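Local coordinates for protein 5,10-methylenetetrahydromethanopterin reductase (Methanopyrus kandleri, PDB 1EZW) that catalyses the reversible, coenzyme F420-dependent reduction of methylenetetrahydromethanopterin to methyl-tetrahydromethanopterin, a step of methanogenesis from carbon dioxide, at residues I224-D235 with V319-P330; T245-S256 with V290-A301. One frame throughout, in Å; residues are numbered along the deposited sequence. Where two conformers were deposited one is given.

Interaction 1 (I224-D235 with V319-P330)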
loop_
_atom_site.group_PDB
_atom_site.type_symbol
_atom_site.label_atom_id
_atom_site.label_comp_id
_atom_site.label_asym_id
_atom_site.label_seq_id
_atom_site.Cartn_x
_atom_site.Cartn_y
_atom_site.Cartn_z
ATOM N N ILE A 224 -17.955 0.463 29.290
ATOM C CA ILE A 224 -16.692 1.147 29.147
ATOM C C ILE A 224 -15.492 0.215 29.113
ATOM O O ILE A 224 -15.325 -0.654 29.964
ATOM C CB ILE A 224 -16.548 2.177 30.286
ATOM C CG1 ILE A 224 -17.774 3.112 30.231
ATOM C CG2 ILE A 224 -15.239 2.973 30.145
ATOM C CD1 ILE A 224 -17.897 4.034 31.370
ATOM N N ASP A 225 -14.687 0.369 28.066
ATOM C CA ASP A 225 -13.481 -0.438 27.920
ATOM C C ASP A 225 -12.379 0.253 28.719
ATOM O O ASP A 225 -11.879 1.319 28.325
ATOM C CB ASP A 225 -13.126 -0.541 26.413
ATOM C CG ASP A 225 -11.974 -1.513 26.135
ATOM O OD1 ASP A 225 -11.743 -2.417 26.959
ATOM O OD2 ASP A 225 -11.326 -1.398 25.072
ATOM N N VAL A 226 -12.001 -0.319 29.872
ATOM C CA VAL A 226 -10.943 0.259 30.689
ATOM C C VAL A 226 -9.609 -0.297 30.191
ATOM O O VAL A 226 -9.279 -1.467 30.413
ATOM C CB VAL A 226 -11.141 -0.101 32.197
ATOM C CG1 VAL A 226 -10.044 0.501 33.035
ATOM C CG2 VAL A 226 -12.473 0.480 32.669
ATOM N N ALA A 227 -8.846 0.567 29.524
ATOM C CA ALA A 227 -7.581 0.159 28.903
ATOM C C ALA A 227 -6.373 0.587 29.674
ATOM O O ALA A 227 -6.191 1.777 29.984
ATOM C CB ALA A 227 -7.517 0.726 27.481
ATOM N N ALA A 228 -5.530 -0.385 30.022
ATOM C CA ALA A 228 -4.317 -0.070 30.735
ATOM C C ALA A 228 -3.187 0.170 29.739
ATOM O O ALA A 228 -2.823 -0.749 29.018
ATOM C CB ALA A 228 -3.932 -1.257 31.657
ATOM N N TYR A 229 -2.688 1.398 29.677
ATOM C CA TYR A 229 -1.566 1.731 28.797
ATOM C C TYR A 229 -0.346 1.385 29.664
ATOM O O TYR A 229 0.091 2.189 30.498
ATOM C CB TYR A 229 -1.615 3.232 28.460
ATOM C CG TYR A 229 -2.095 3.579 27.048
ATOM C CD1 TYR A 229 -2.938 2.727 26.329
ATOM C CD2 TYR A 229 -1.746 4.796 26.470
ATOM C CE1 TYR A 229 -3.426 3.094 25.048
ATOM C CE2 TYR A 229 -2.220 5.170 25.211
ATOM C CZ TYR A 229 -3.056 4.321 24.507
ATOM O OH TYR A 229 -3.548 4.730 23.279
ATOM N N THR A 230 0.209 0.191 29.454
ATOM C CA THR A 230 1.316 -0.305 30.275
ATOM C C THR A 230 2.738 -0.167 29.774
ATOM O O THR A 230 2.980 0.109 28.593
ATOM C CB THR A 230 1.135 -1.815 30.550
ATOM O OG1 THR A 230 1.481 -2.571 29.367
ATOM C CG2 THR A 230 -0.329 -2.134 30.922
ATOM N N CYS A 231 3.671 -0.293 30.711
ATOM C CA CYS A 231 5.089 -0.414 30.403
ATOM C C CYS A 231 5.108 -1.952 30.417
ATOM O O CYS A 231 4.808 -2.583 31.449
ATOM C CB CYS A 231 5.958 0.142 31.517
ATOM S SG CYS A 231 7.656 -0.358 31.331
ATOM N N PHE A 232 5.459 -2.583 29.296
ATOM C CA PHE A 232 5.331 -4.033 29.228
ATOM C C PHE A 232 6.609 -4.661 28.728
ATOM O O PHE A 232 7.235 -4.130 27.793
ATOM C CB PHE A 232 4.182 -4.327 28.244
ATOM C CG PHE A 232 3.701 -5.728 28.225
ATOM C CD1 PHE A 232 2.523 -6.068 28.881
ATOM C CD2 PHE A 232 4.345 -6.684 27.453
ATOM C CE1 PHE A 232 1.979 -7.355 28.756
ATOM C CE2 PHE A 232 3.815 -7.976 27.323
ATOM C CZ PHE A 232 2.643 -8.309 27.964
ATOM N N SER A 233 7.009 -5.783 29.329
ATOM C CA SER A 233 8.229 -6.439 28.840
ATOM C C SER A 233 8.151 -7.938 29.044
ATOM O O SER A 233 8.067 -8.415 30.189
ATOM C CB SER A 233 9.474 -5.871 29.520
ATOM O OG SER A 233 10.659 -6.301 28.818
ATOM N N ILE A 234 8.182 -8.685 27.943
ATOM C CA ILE A 234 8.068 -10.124 28.023
ATOM C C ILE A 234 9.182 -10.822 27.245
ATOM O O ILE A 234 9.571 -10.394 26.155
ATOM C CB ILE A 234 6.670 -10.577 27.526
ATOM C CG1 ILE A 234 6.405 -12.034 27.920
ATOM C CG2 ILE A 234 6.562 -10.365 25.965
ATOM C CD1 ILE A 234 5.037 -12.555 27.512
ATOM N N ASP A 235 9.700 -11.903 27.833
ATOM C CA ASP A 235 10.777 -12.672 27.202
ATOM C C ASP A 235 10.762 -14.049 27.855
ATOM O O ASP A 235 10.296 -14.183 28.988
ATOM C CB ASP A 235 12.110 -11.961 27.468
ATOM C CG ASP A 235 13.271 -12.541 26.654
ATOM O OD1 ASP A 235 13.765 -13.648 26.983
ATOM O OD2 ASP A 235 13.679 -11.864 25.671
ATOM N N VAL A 319 -9.594 -3.843 34.644
ATOM C CA VAL A 319 -9.013 -3.607 33.302
ATOM C C VAL A 319 -9.677 -4.558 32.298
ATOM O O VAL A 319 -9.897 -5.745 32.604
ATOM C CB VAL A 319 -7.499 -3.869 33.318
ATOM C CG1 VAL A 319 -6.929 -3.793 31.855
ATOM C CG2 VAL A 319 -6.795 -2.837 34.241
ATOM N N THR A 320 -10.016 -4.073 31.094
ATOM C CA THR A 320 -10.601 -4.932 30.090
ATOM C C THR A 320 -9.758 -4.935 28.797
ATOM O O THR A 320 -9.867 -5.840 28.011
ATOM C CB THR A 320 -12.084 -4.579 29.771
ATOM O OG1 THR A 320 -12.209 -3.184 29.447
ATOM C CG2 THR A 320 -12.947 -4.884 31.002
ATOM N N GLN A 321 -8.900 -3.927 28.610
ATOM C CA GLN A 321 -8.000 -3.915 27.431
ATOM C C GLN A 321 -6.589 -3.741 27.968
ATOM O O GLN A 321 -6.293 -2.767 28.642
ATOM C CB GLN A 321 -8.290 -2.758 26.421
ATOM C CG GLN A 321 -7.244 -2.775 25.266
ATOM C CD GLN A 321 -7.433 -1.705 24.188
ATOM O OE1 GLN A 321 -6.456 -1.363 23.468
ATOM N NE2 GLN A 321 -8.665 -1.202 24.033
ATOM N N VAL A 322 -5.716 -4.714 27.708
ATOM C CA VAL A 322 -4.339 -4.610 28.181
ATOM C C VAL A 322 -3.515 -4.056 27.008
ATOM O O VAL A 322 -3.396 -4.727 25.991
ATOM C CB VAL A 322 -3.796 -5.980 28.576
ATOM C CG1 VAL A 322 -2.352 -5.848 28.983
ATOM C CG2 VAL A 322 -4.617 -6.513 29.787
ATOM N N VAL A 323 -2.982 -2.846 27.144
ATOM C CA VAL A 323 -2.209 -2.274 26.034
ATOM C C VAL A 323 -0.743 -2.466 26.314
ATOM O O VAL A 323 -0.191 -1.907 27.245
ATOM C CB VAL A 323 -2.489 -0.762 25.832
ATOM C CG1 VAL A 323 -1.706 -0.269 24.592
ATOM C CG2 VAL A 323 -4.033 -0.535 25.601
ATOM N N VAL A 324 -0.114 -3.251 25.454
ATOM C CA VAL A 324 1.301 -3.541 25.574
ATOM C C VAL A 324 2.052 -2.332 25.044
ATOM O O VAL A 324 1.934 -2.007 23.859
ATOM C CB VAL A 324 1.622 -4.778 24.714
ATOM C CG1 VAL A 324 3.133 -4.974 24.594
ATOM C CG2 VAL A 324 0.915 -6.026 25.299
ATOM N N GLY A 325 2.831 -1.690 25.902
ATOM C CA GLY A 325 3.601 -0.520 25.515
ATOM C C GLY A 325 5.070 -0.698 25.802
ATOM O O GLY A 325 5.488 -1.719 26.385
ATOM N N SER A 326 5.842 0.313 25.406
ATOM C CA SER A 326 7.285 0.308 25.533
ATOM C C SER A 326 7.753 -0.258 26.880
ATOM O O SER A 326 7.253 0.164 27.928
ATOM C CB SER A 326 7.797 1.741 25.362
ATOM O OG SER A 326 9.215 1.772 25.396
ATOM N N PRO A 327 8.803 -1.098 26.873
ATOM C CA PRO A 327 9.606 -1.528 25.708
ATOM C C PRO A 327 9.016 -2.638 24.842
ATOM O O PRO A 327 9.542 -2.931 23.751
ATOM C CB PRO A 327 10.910 -1.976 26.369
ATOM C CG PRO A 327 10.309 -2.719 27.661
ATOM C CD PRO A 327 9.381 -1.626 28.135
ATOM N N ILE A 328 7.955 -3.274 25.345
ATOM C CA ILE A 328 7.269 -4.412 24.748
ATOM C C ILE A 328 8.054 -5.686 25.066
ATOM O O ILE A 328 7.492 -6.688 25.532
ATOM C CB ILE A 328 7.015 -4.213 23.203
ATOM C CG1 ILE A 328 6.065 -3.014 23.040
ATOM C CG2 ILE A 328 6.346 -5.481 22.606
ATOM C CD1 ILE A 328 5.638 -2.747 21.630
ATOM N N GLY A 329 9.364 -5.641 24.837
ATOM C CA GLY A 329 10.216 -6.772 25.154
ATOM C C GLY A 329 11.590 -6.458 24.597
ATOM O O GLY A 329 11.756 -5.485 23.857
ATOM N N PRO A 330 12.608 -7.233 24.977
ATOM C CA PRO A 330 13.970 -7.017 24.487
ATOM C C PRO A 330 13.997 -6.941 22.941
ATOM O O PRO A 330 14.721 -6.131 22.376
ATOM C CB PRO A 330 14.705 -8.224 25.063
ATOM C CG PRO A 330 14.029 -8.301 26.479
ATOM C CD PRO A 330 12.575 -8.319 25.977
HETATM O O HOH W 1 5.466 2.195 28.143
#

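Interaction 2 (T245-S256 with V290-A301)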
loop_
_atom_site.group_PDB
_atom_site.type_symbol
_atom_site.label_atom_id
_atom_site.label_comp_id
_atom_site.label_asym_id
_atom_site.label_seq_id
_atom_site.Cartn_x
_atom_site.Cartn_y
_atom_site.Cartn_z
ATOM N N THR A 245 12.880 -3.216 31.032
ATOM C CA THR A 245 11.971 -2.201 31.528
ATOM C C THR A 245 12.650 -1.023 32.220
ATOM O O THR A 245 12.088 0.062 32.261
ATOM C CB THR A 245 10.970 -2.730 32.598
ATOM O OG1 THR A 245 11.696 -3.056 33.787
ATOM C CG2 THR A 245 10.238 -3.952 32.135
ATOM N N LYS A 246 13.855 -1.223 32.738
ATOM C CA LYS A 246 14.497 -0.172 33.536
ATOM C C LYS A 246 14.521 1.258 33.042
ATOM O O LYS A 246 14.057 2.155 33.754
ATOM C CB LYS A 246 15.891 -0.635 33.975
ATOM C CG LYS A 246 15.774 -1.801 34.957
ATOM C CD LYS A 246 17.102 -2.296 35.506
ATOM C CE LYS A 246 16.880 -3.526 36.388
ATOM N NZ LYS A 246 18.150 -4.146 36.866
ATOM N N ILE A 247 15.025 1.500 31.837
ATOM C CA ILE A 247 15.039 2.869 31.352
ATOM C C ILE A 247 13.633 3.448 31.353
ATOM O O ILE A 247 13.424 4.582 31.768
ATOM C CB ILE A 247 15.628 2.984 29.926
ATOM C CG1 ILE A 247 15.626 4.450 29.477
ATOM C CG2 ILE A 247 14.798 2.157 28.941
ATOM C CD1 ILE A 247 16.390 5.400 30.386
ATOM N N VAL A 248 12.651 2.666 30.911
ATOM C CA VAL A 248 11.290 3.186 30.875
ATOM C C VAL A 248 10.735 3.415 32.288
ATOM O O VAL A 248 10.131 4.443 32.550
ATOM C CB VAL A 248 10.344 2.258 30.063
ATOM C CG1 VAL A 248 8.933 2.833 30.062
ATOM C CG2 VAL A 248 10.849 2.125 28.599
ATOM N N VAL A 249 10.944 2.471 33.199
ATOM C CA VAL A 249 10.447 2.645 34.564
ATOM C C VAL A 249 11.135 3.855 35.215
ATOM O O VAL A 249 10.489 4.638 35.921
ATOM C CB VAL A 249 10.674 1.374 35.412
ATOM C CG1 VAL A 249 10.461 1.678 36.885
ATOM C CG2 VAL A 249 9.676 0.287 34.966
ATOM N N ALA A 250 12.429 4.023 34.957
ATOM C CA ALA A 250 13.154 5.162 35.517
ATOM C C ALA A 250 12.419 6.459 35.186
ATOM O O ALA A 250 12.212 7.294 36.065
ATOM C CB ALA A 250 14.576 5.201 34.981
ATOM N N PHE A 251 12.010 6.628 33.927
ATOM C CA PHE A 251 11.267 7.824 33.532
ATOM C C PHE A 251 9.897 7.882 34.172
ATOM O O PHE A 251 9.384 8.966 34.474
ATOM C CB PHE A 251 11.093 7.910 32.012
ATOM C CG PHE A 251 12.221 8.616 31.307
ATOM C CD1 PHE A 251 13.459 7.997 31.128
ATOM C CD2 PHE A 251 12.051 9.923 30.853
ATOM C CE1 PHE A 251 14.514 8.672 30.509
ATOM C CE2 PHE A 251 13.097 10.608 30.235
ATOM C CZ PHE A 251 14.332 9.978 30.065
ATOM N N ILE A 252 9.277 6.721 34.360
ATOM C CA ILE A 252 7.961 6.701 34.987
ATOM C C ILE A 252 8.100 7.149 36.448
ATOM O O ILE A 252 7.315 7.964 36.927
ATOM C CB ILE A 252 7.337 5.289 34.931
ATOM C CG1 ILE A 252 7.136 4.880 33.463
ATOM C CG2 ILE A 252 6.021 5.267 35.727
ATOM C CD1 ILE A 252 6.567 3.491 33.256
ATOM N N VAL A 253 9.098 6.604 37.140
ATOM C CA VAL A 253 9.344 6.955 38.531
ATOM C C VAL A 253 9.538 8.456 38.623
ATOM O O VAL A 253 8.971 9.110 39.493
ATOM C CB VAL A 253 10.610 6.260 39.092
ATOM C CG1 VAL A 253 10.926 6.799 40.490
ATOM C CG2 VAL A 253 10.391 4.756 39.167
ATOM N N MET A 254 10.339 9.000 37.716
ATOM C CA MET A 254 10.594 10.438 37.716
ATOM C C MET A 254 9.347 11.301 37.596
ATOM O O MET A 254 9.209 12.292 38.320
ATOM C CB MET A 254 11.534 10.826 36.585
ATOM C CG MET A 254 11.757 12.321 36.506
ATOM S SD MET A 254 12.613 12.767 35.009
ATOM C CE MET A 254 11.397 12.251 33.776
ATOM N N GLY A 255 8.448 10.936 36.681
ATOM C CA GLY A 255 7.238 11.716 36.470
ATOM C C GLY A 255 6.015 11.340 37.286
ATOM O O GLY A 255 4.915 11.793 36.988
ATOM N N SER A 256 6.185 10.527 38.322
ATOM C CA SER A 256 5.039 10.123 39.128
ATOM C C SER A 256 4.787 11.044 40.310
ATOM O O SER A 256 5.698 11.336 41.090
ATOM C CB SER A 256 5.234 8.699 39.666
ATOM O OG SER A 256 5.393 7.762 38.618
ATOM N N VAL A 290 16.804 1.745 39.597
ATOM C CA VAL A 290 15.486 1.107 39.519
ATOM C C VAL A 290 15.476 -0.219 40.271
ATOM O O VAL A 290 16.218 -1.146 39.923
ATOM C CB VAL A 290 15.057 0.852 38.044
ATOM C CG1 VAL A 290 13.731 0.085 38.006
ATOM C CG2 VAL A 290 14.917 2.174 37.313
ATOM N N ASP A 291 14.629 -0.330 41.294
ATOM C CA ASP A 291 14.586 -1.570 42.068
ATOM C C ASP A 291 13.365 -2.437 41.789
ATOM O O ASP A 291 12.540 -2.115 40.931
ATOM C CB ASP A 291 14.689 -1.259 43.564
ATOM C CG ASP A 291 13.516 -0.445 44.077
ATOM O OD1 ASP A 291 13.709 0.276 45.075
ATOM O OD2 ASP A 291 12.399 -0.538 43.519
ATOM N N GLU A 292 13.248 -3.544 42.510
ATOM C CA GLU A 292 12.139 -4.436 42.260
ATOM C C GLU A 292 10.771 -3.862 42.535
ATOM O O GLU A 292 9.809 -4.209 41.843
ATOM C CB GLU A 292 12.327 -5.735 43.022
ATOM C CG GLU A 292 13.576 -6.442 42.581
ATOM C CD GLU A 292 13.576 -7.900 42.943
ATOM O OE1 GLU A 292 14.570 -8.583 42.619
ATOM O OE2 GLU A 292 12.579 -8.362 43.543
ATOM N N ASP A 293 10.660 -2.988 43.530
ATOM C CA ASP A 293 9.352 -2.432 43.834
ATOM C C ASP A 293 8.880 -1.478 42.747
ATOM O O ASP A 293 7.689 -1.425 42.447
ATOM C CB ASP A 293 9.344 -1.739 45.192
ATOM C CG ASP A 293 9.671 -2.698 46.327
ATOM O OD1 ASP A 293 9.228 -3.878 46.297
ATOM O OD2 ASP A 293 10.358 -2.269 47.268
ATOM N N MET A 294 9.809 -0.733 42.158
ATOM C CA MET A 294 9.451 0.194 41.078
ATOM C C MET A 294 9.022 -0.606 39.840
ATOM O O MET A 294 8.062 -0.234 39.152
ATOM C CB MET A 294 10.637 1.067 40.700
ATOM C CG MET A 294 11.143 1.929 41.815
ATOM S SD MET A 294 12.688 2.669 41.314
ATOM C CE MET A 294 13.212 3.426 42.936
ATOM N N ILE A 295 9.738 -1.689 39.556
ATOM C CA ILE A 295 9.406 -2.529 38.414
ATOM C C ILE A 295 8.034 -3.167 38.621
ATOM O O ILE A 295 7.228 -3.246 37.693
ATOM C CB ILE A 295 10.511 -3.580 38.196
ATOM C CG1 ILE A 295 11.774 -2.846 37.712
ATOM C CG2 ILE A 295 10.044 -4.680 37.234
ATOM C CD1 ILE A 295 13.002 -3.721 37.606
ATOM N N GLU A 296 7.741 -3.613 39.843
ATOM C CA GLU A 296 6.442 -4.225 40.134
ATOM C C GLU A 296 5.332 -3.170 40.077
ATOM O O GLU A 296 4.203 -3.437 39.667
ATOM C CB GLU A 296 6.490 -4.862 41.536
ATOM C CG GLU A 296 5.263 -5.641 42.003
ATOM C CD GLU A 296 4.038 -4.784 42.236
ATOM O OE1 GLU A 296 4.170 -3.599 42.620
ATOM O OE2 GLU A 296 2.929 -5.320 42.055
ATOM N N ALA A 297 5.650 -1.958 40.491
ATOM C CA ALA A 297 4.646 -0.930 40.493
ATOM C C ALA A 297 4.327 -0.353 39.118
ATOM O O ALA A 297 3.161 -0.082 38.805
ATOM C CB ALA A 297 5.091 0.204 41.401
ATOM N N PHE A 298 5.369 -0.199 38.307
ATOM C CA PHE A 298 5.191 0.511 37.051
ATOM C C PHE A 298 5.348 -0.227 35.742
ATOM O O PHE A 298 5.479 0.414 34.701
ATOM C CB PHE A 298 6.115 1.734 37.077
ATOM C CG PHE A 298 5.903 2.620 38.299
ATOM C CD1 PHE A 298 6.938 2.846 39.215
ATOM C CD2 PHE A 298 4.659 3.186 38.546
ATOM C CE1 PHE A 298 6.715 3.622 40.364
ATOM C CE2 PHE A 298 4.424 3.962 39.688
ATOM C CZ PHE A 298 5.462 4.178 40.599
ATOM N N SER A 299 5.308 -1.547 35.776
ATOM C CA SER A 299 5.435 -2.316 34.536
ATOM C C SER A 299 4.854 -3.693 34.769
ATOM O O SER A 299 4.583 -4.099 35.930
ATOM C CB SER A 299 6.909 -2.480 34.129
ATOM O OG SER A 299 7.570 -3.493 34.902
ATOM N N ILE A 300 4.625 -4.390 33.662
ATOM C CA ILE A 300 4.199 -5.778 33.678
ATOM C C ILE A 300 5.405 -6.398 32.989
ATOM O O ILE A 300 5.589 -6.268 31.769
ATOM C CB ILE A 300 2.941 -6.027 32.850
ATOM C CG1 ILE A 300 1.732 -5.377 33.514
ATOM C CG2 ILE A 300 2.671 -7.519 32.734
ATOM C CD1 ILE A 300 0.489 -5.552 32.669
ATOM N N ALA A 301 6.253 -7.065 33.767
ATOM C CA ALA A 301 7.458 -7.652 33.197
ATOM C C ALA A 301 7.799 -9.070 33.663
ATOM O O ALA A 301 7.584 -9.427 34.830
ATOM C CB ALA A 301 8.652 -6.721 33.473
#

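Interaction 1 (I224-D235 with V319-P330)
Asp225 reaches across to Thr320 and Gln321 beside the paired parallel strands 225-229 and 321-324 of the TIM barrel. Its CG lies opposite the backbone N (chi1 -173°), which swings the carboxylate over the adjacent strand. From CB, 4.1 Å from Thr320 OG1, the chain leads to CG, 3.9 Å from Gln321 CB, and there it divides. OD1 accepts a hydrogen bond from Thr320 OG1 on its anti lone pair at 2.6 Å. OD2 is met on its syn side by Gln321 NE2 at 2.9 Å, the carboxylate and amide planes 27° apart; Tyr174 OH binds OD2 as well, and Trp35 holds the far oxygen of the amide.

In the backbone ladder alongside, Val226 O takes the N-H groups of both Thr320 and Gln321, followed by Ala228 N to Gln321 O and Val323 N to Ala228 O. Val323 O then accepts hydrogen bonds from both N and OG1 of Thr230, OG1 at 2.8 Å. On the face shared with Ala227 and Gln321, Val323 CG2 meets the Tyr229 ring at its edge, 3.5 Å from CD1. Within the same strand, Val324 CG2 sits over the centre of the Phe232 ring, a CH-pi contact 3.7 Å from the centroid; farther on, Ile234 N bonds to Ile328 O. Three hydrogen bonds would probably favour the ionised form of this buried carboxylate, and two of them join the segments beside the ladder.

Interaction 2 (T245-S256 with V290-A301)
Apolar contacts dominate where Val249 of helix 245-254 meets Val290, just ahead of the short helix 292-298; the axes of the two helices cross at 83° and approach to 9.9 Å. Val249 CG1 enters between Val290 CG1, at 3.8 Å, and Met294 CB, while its CG2 turns to Ser299 CB. One turn to either side, Lys246 lays its CG by Val290, and Val253 CG2 crosses the extended Met294 chain at about a right angle, 3.8 Å from SD.

The aromatic part belongs to Phe298. Ile252 CG2, anti to the backbone N (chi1, measured to CG1, -62°), passes antiparallel to the Phe298 side chain and comes within 3.7 Å of Phe298 CG. Val253 CG2 approaches Phe298 CD1 obliquely, Ala297 CB covers one face, and His264 packs edge-to-face with the ring.

Tight packing marks the other end, with Thr245 CG2 and Ala301 CB only 3.5 Å apart.

No polar bond crosses the contact. Asp291 OD2 caps the second helix by accepting Met294 N at 2.9 Å, forming a capping box, and its OD1 makes a salt bridge outward to Lys270. Ser299 OG returns to Ile295 O, and Ser256 OG bonds to Ile252 O at 2.6 Å. The segments are therefore probably held mainly by hydrophobic burial and fit, while the Ser256 and Ser299 hydroxyls are spent on carbonyls of their own segments.

How the interactions relate
Centres 14 Å apart, the two contacts lie in sequence one inside the other: interaction 2 falls wholly within the loop that interaction 1 closes. Strand 232-234 of interaction 1 is followed, after a short turn, by helix 238-254 of interaction 2, and pairs in parallel with strand 300-302 in a small sheet beside the barrel. Cys231 O and Ile300 N, 2.9 Å apart, are probably hydrogen-bonded there, as are Ser233 N and Ile300 O; Ser233 CB also packs on Thr245 CG2. The excursion between barrel strands 225-229 and 321-324, mostly helical, is thereby tied to the segment that follows barrel strand 225-229 of this reductase.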